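Local coordinates for protein PatF (Prochloron didemni, PDB 4BG2) that probably acts in the patellamide (cyanobactin) pathway as a member of its prenyltransferase family, at residues N215-I223 with V283-S291. Numbering follows the deposited sequence.
Sequences NLSRKVNSI and VTETELEKS
Glu285 reaches across to the turn that joins helix 206-215 to helix 218-223. With chi1 at -166° CG points opposite the backbone N, and the extended chain carries OE2 to Ser217 N, 2.5 Å away. That bond is bent and weak, and its length is suspiciously short. Leu216 CD2 packs beside the same carboxylate, 3.7 Å from Glu285 OE1. Ser217 OG is kept busy by its own helix, taking Val220 N at 3.1 Å in a nearly straight N-cap bond. Shortening Glu285 to an alanine removes the carboxylate, which would probably cost Ser217 N this doubtful bond and open a gap beside Leu216 CD2.

One turn on, Leu288 supplies the apolar part. Its CD1 meets Ile223 CD1 tip to tip at 3.7 Å and takes Val220 CG2 crosswise, while Phe245 of strand 242-247 touches both Leu288 and Ile223. The Lys219 stem crosses Leu288 at about a right angle, with CD 3.6 Å from Leu288 O. Glu289, at the exposed margin, bends at chi2 to lay OE2 against Ser217 CB at 3.7 Å.

Helix 218-223 and a weakly bonded helical turn at about 285-288 thus meet outside a closed antiparallel barrel, consistent with the helix-ringed PT barrel of ABBA-type prenyltransferases.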
loop_
_atom_site.group_PDB
_atom_site.type_symbol
_atom_site.label_atom_id
_atom_site.label_comp_id
_atom_site.label_asym_id
_atom_site.label_seq_id
_atom_site.Cartn_x
_atom_site.Cartn_y
_atom_site.Cartn_z
ATOM N N ASN A 215 -13.861 -20.198 0.322
ATOM C CA ASN A 215 -13.893 -19.735 1.698
ATOM C C ASN A 215 -14.540 -18.384 1.948
ATOM O O ASN A 215 -14.944 -18.116 3.064
ATOM C CB ASN A 215 -12.469 -19.750 2.276
ATOM C CG ASN A 215 -11.821 -21.122 2.163
ATOM O OD1 ASN A 215 -11.890 -21.916 3.083
ATOM N ND2 ASN A 215 -11.238 -21.418 1.018
ATOM N N LEU A 216 -14.579 -17.509 0.952
ATOM C CA LEU A 216 -14.981 -16.140 1.211
ATOM C C LEU A 216 -16.440 -15.934 0.827
ATOM O O LEU A 216 -17.024 -16.754 0.139
ATOM C CB LEU A 216 -14.080 -15.147 0.482
ATOM C CG LEU A 216 -12.626 -15.089 0.951
ATOM C CD1 LEU A 216 -11.918 -13.928 0.278
ATOM C CD2 LEU A 216 -12.504 -14.991 2.474
ATOM N N SER A 217 -17.016 -14.829 1.279
ATOM C CA SER A 217 -18.443 -14.628 1.158
ATOM C C SER A 217 -18.878 -14.501 -0.307
ATOM O O SER A 217 -18.065 -14.246 -1.207
ATOM C CB SER A 217 -18.847 -13.373 1.912
ATOM O OG SER A 217 -18.400 -12.220 1.221
ATOM N N ARG A 218 -20.173 -14.668 -0.532
ATOM C CA ARG A 218 -20.752 -14.476 -1.857
ATOM C C ARG A 218 -20.519 -13.052 -2.346
ATOM O O ARG A 218 -20.244 -12.822 -3.518
ATOM C CB ARG A 218 -22.246 -14.817 -1.841
ATOM C CG ARG A 218 -22.477 -16.307 -1.613
ATOM C CD ARG A 218 -23.935 -16.695 -1.702
ATOM N NE ARG A 218 -24.709 -16.230 -0.541
ATOM C CZ ARG A 218 -25.454 -16.999 0.257
ATOM N NH1 ARG A 218 -25.562 -18.312 0.060
ATOM N NH2 ARG A 218 -26.114 -16.442 1.268
ATOM N N LYS A 219 -20.592 -12.093 -1.434
ATOM C CA LYS A 219 -20.384 -10.699 -1.802
ATOM C C LYS A 219 -18.948 -10.472 -2.318
ATOM O O LYS A 219 -18.755 -9.791 -3.330
ATOM C CB LYS A 219 -20.718 -9.781 -0.620
ATOM C CG LYS A 219 -20.365 -8.321 -0.856
ATOM C CD LYS A 219 -21.595 -7.461 -1.068
ATOM C CE LYS A 219 -21.256 -6.189 -1.845
ATOM N NZ LYS A 219 -20.539 -6.329 -3.160
ATOM N N VAL A 220 -17.961 -11.053 -1.640
ATOM C CA VAL A 220 -16.576 -11.046 -2.143
ATOM C C VAL A 220 -16.454 -11.731 -3.497
ATOM O O VAL A 220 -15.906 -11.155 -4.446
ATOM C CB VAL A 220 -15.594 -11.724 -1.165
ATOM C CG1 VAL A 220 -14.236 -11.951 -1.831
ATOM C CG2 VAL A 220 -15.415 -10.841 0.061
ATOM N N ASN A 221 -16.998 -12.938 -3.598
ATOM C CA ASN A 221 -16.981 -13.676 -4.862
ATOM C C ASN A 221 -17.660 -12.970 -6.019
ATOM O O ASN A 221 -17.224 -13.116 -7.155
ATOM C CB ASN A 221 -17.522 -15.098 -4.691
ATOM C CG ASN A 221 -16.436 -16.050 -4.217
ATOM O OD1 ASN A 221 -15.614 -16.513 -5.023
ATOM N ND2 ASN A 221 -16.371 -16.281 -2.900
ATOM N N SER A 222 -18.673 -12.157 -5.736
ATOM C CA SER A 222 -19.403 -11.485 -6.804
ATOM C C SER A 222 -18.698 -10.266 -7.373
ATOM O O SER A 222 -19.036 -9.849 -8.470
ATOM C CB SER A 222 -20.812 -11.103 -6.356
ATOM O OG SER A 222 -20.776 -9.930 -5.580
ATOM N N ILE A 223 -17.725 -9.703 -6.644
ATOM C CA ILE A 223 -17.020 -8.490 -7.092
ATOM C C ILE A 223 -15.527 -8.658 -7.378
ATOM O O ILE A 223 -14.954 -7.836 -8.063
ATOM C CB ILE A 223 -17.173 -7.302 -6.100
ATOM C CG1 ILE A 223 -16.631 -7.682 -4.725
ATOM C CG2 ILE A 223 -18.641 -6.856 -6.037
ATOM C CD1 ILE A 223 -16.546 -6.540 -3.731
ATOM N N VAL A 283 -10.912 -3.345 2.281
ATOM C CA VAL A 283 -12.027 -3.612 3.175
ATOM C C VAL A 283 -11.985 -5.067 3.638
ATOM O O VAL A 283 -11.509 -5.923 2.920
ATOM C CB VAL A 283 -13.358 -3.213 2.464
ATOM C CG1 VAL A 283 -13.621 -4.056 1.227
ATOM C CG2 VAL A 283 -14.545 -3.285 3.413
ATOM N N THR A 284 -12.442 -5.354 4.845
ATOM C CA THR A 284 -12.555 -6.742 5.298
ATOM C C THR A 284 -13.829 -7.407 4.741
ATOM O O THR A 284 -14.796 -6.735 4.390
ATOM C CB THR A 284 -12.611 -6.857 6.823
ATOM O OG1 THR A 284 -13.778 -6.199 7.282
ATOM C CG2 THR A 284 -11.358 -6.246 7.475
ATOM N N GLU A 285 -13.804 -8.727 4.662
ATOM C CA GLU A 285 -14.994 -9.522 4.324
ATOM C C GLU A 285 -16.194 -9.087 5.160
ATOM O O GLU A 285 -17.271 -8.836 4.624
ATOM C CB GLU A 285 -14.722 -11.003 4.591
ATOM C CG GLU A 285 -15.757 -11.949 3.975
ATOM C CD GLU A 285 -15.442 -13.405 4.242
ATOM O OE1 GLU A 285 -14.669 -13.708 5.184
ATOM O OE2 GLU A 285 -15.964 -14.260 3.513
ATOM N N THR A 286 -15.972 -9.014 6.477
ATOM C CA THR A 286 -16.992 -8.630 7.451
ATOM C C THR A 286 -17.609 -7.272 7.130
ATOM O O THR A 286 -18.806 -7.114 7.184
ATOM C CB THR A 286 -16.376 -8.557 8.869
ATOM O OG1 THR A 286 -15.995 -9.875 9.291
ATOM C CG2 THR A 286 -17.377 -7.952 9.883
ATOM N N GLU A 287 -16.775 -6.286 6.804
ATOM C CA GLU A 287 -17.281 -4.947 6.519
ATOM C C GLU A 287 -18.015 -4.887 5.180
ATOM O O GLU A 287 -18.890 -4.043 4.996
ATOM C CB GLU A 287 -16.162 -3.922 6.572
ATOM C CG GLU A 287 -16.613 -2.492 6.307
ATOM C CD GLU A 287 -17.397 -1.877 7.461
ATOM O OE1 GLU A 287 -17.286 -2.357 8.612
ATOM O OE2 GLU A 287 -18.129 -0.905 7.199
ATOM N N LEU A 288 -17.645 -5.752 4.244
ATOM C CA LEU A 288 -18.349 -5.851 2.954
ATOM C C LEU A 288 -19.767 -6.401 3.062
ATOM O O LEU A 288 -20.566 -6.196 2.159
ATOM C CB LEU A 288 -17.605 -6.758 1.978
ATOM C CG LEU A 288 -16.863 -6.118 0.817
ATOM C CD1 LEU A 288 -16.419 -7.238 -0.121
ATOM C CD2 LEU A 288 -17.706 -5.089 0.060
ATOM N N GLU A 289 -20.066 -7.112 4.144
ATOM C CA GLU A 289 -21.396 -7.675 4.343
ATOM C C GLU A 289 -22.434 -6.592 4.658
ATOM O O GLU A 289 -23.634 -6.829 4.533
ATOM C CB GLU A 289 -21.382 -8.704 5.488
ATOM C CG GLU A 289 -20.558 -9.975 5.272
ATOM C CD GLU A 289 -21.103 -10.944 4.205
ATOM O OE1 GLU A 289 -21.387 -10.510 3.066
ATOM O OE2 GLU A 289 -21.190 -12.163 4.487
ATOM N N LYS A 290 -21.973 -5.417 5.086
ATOM C CA LYS A 290 -22.855 -4.331 5.521
ATOM C C LYS A 290 -23.509 -3.625 4.324
ATOM O O LYS A 290 -22.997 -3.677 3.219
ATOM C CB LYS A 290 -22.079 -3.315 6.391
ATOM C CG LYS A 290 -21.494 -3.841 7.711
ATOM C CD LYS A 290 -20.457 -2.846 8.241
ATOM C CE LYS A 290 -20.194 -2.876 9.748
ATOM N NZ LYS A 290 -19.735 -4.194 10.259
ATOM N N SER A 291 -24.649 -2.972 4.554
ATOM C CA SER A 291 -25.354 -2.235 3.492
ATOM C C SER A 291 -24.515 -1.058 2.956
ATOM O O SER A 291 -24.627 -0.652 1.788
ATOM C CB SER A 291 -26.720 -1.730 3.992
ATOM O OG SER A 291 -26.581 -0.699 4.962
#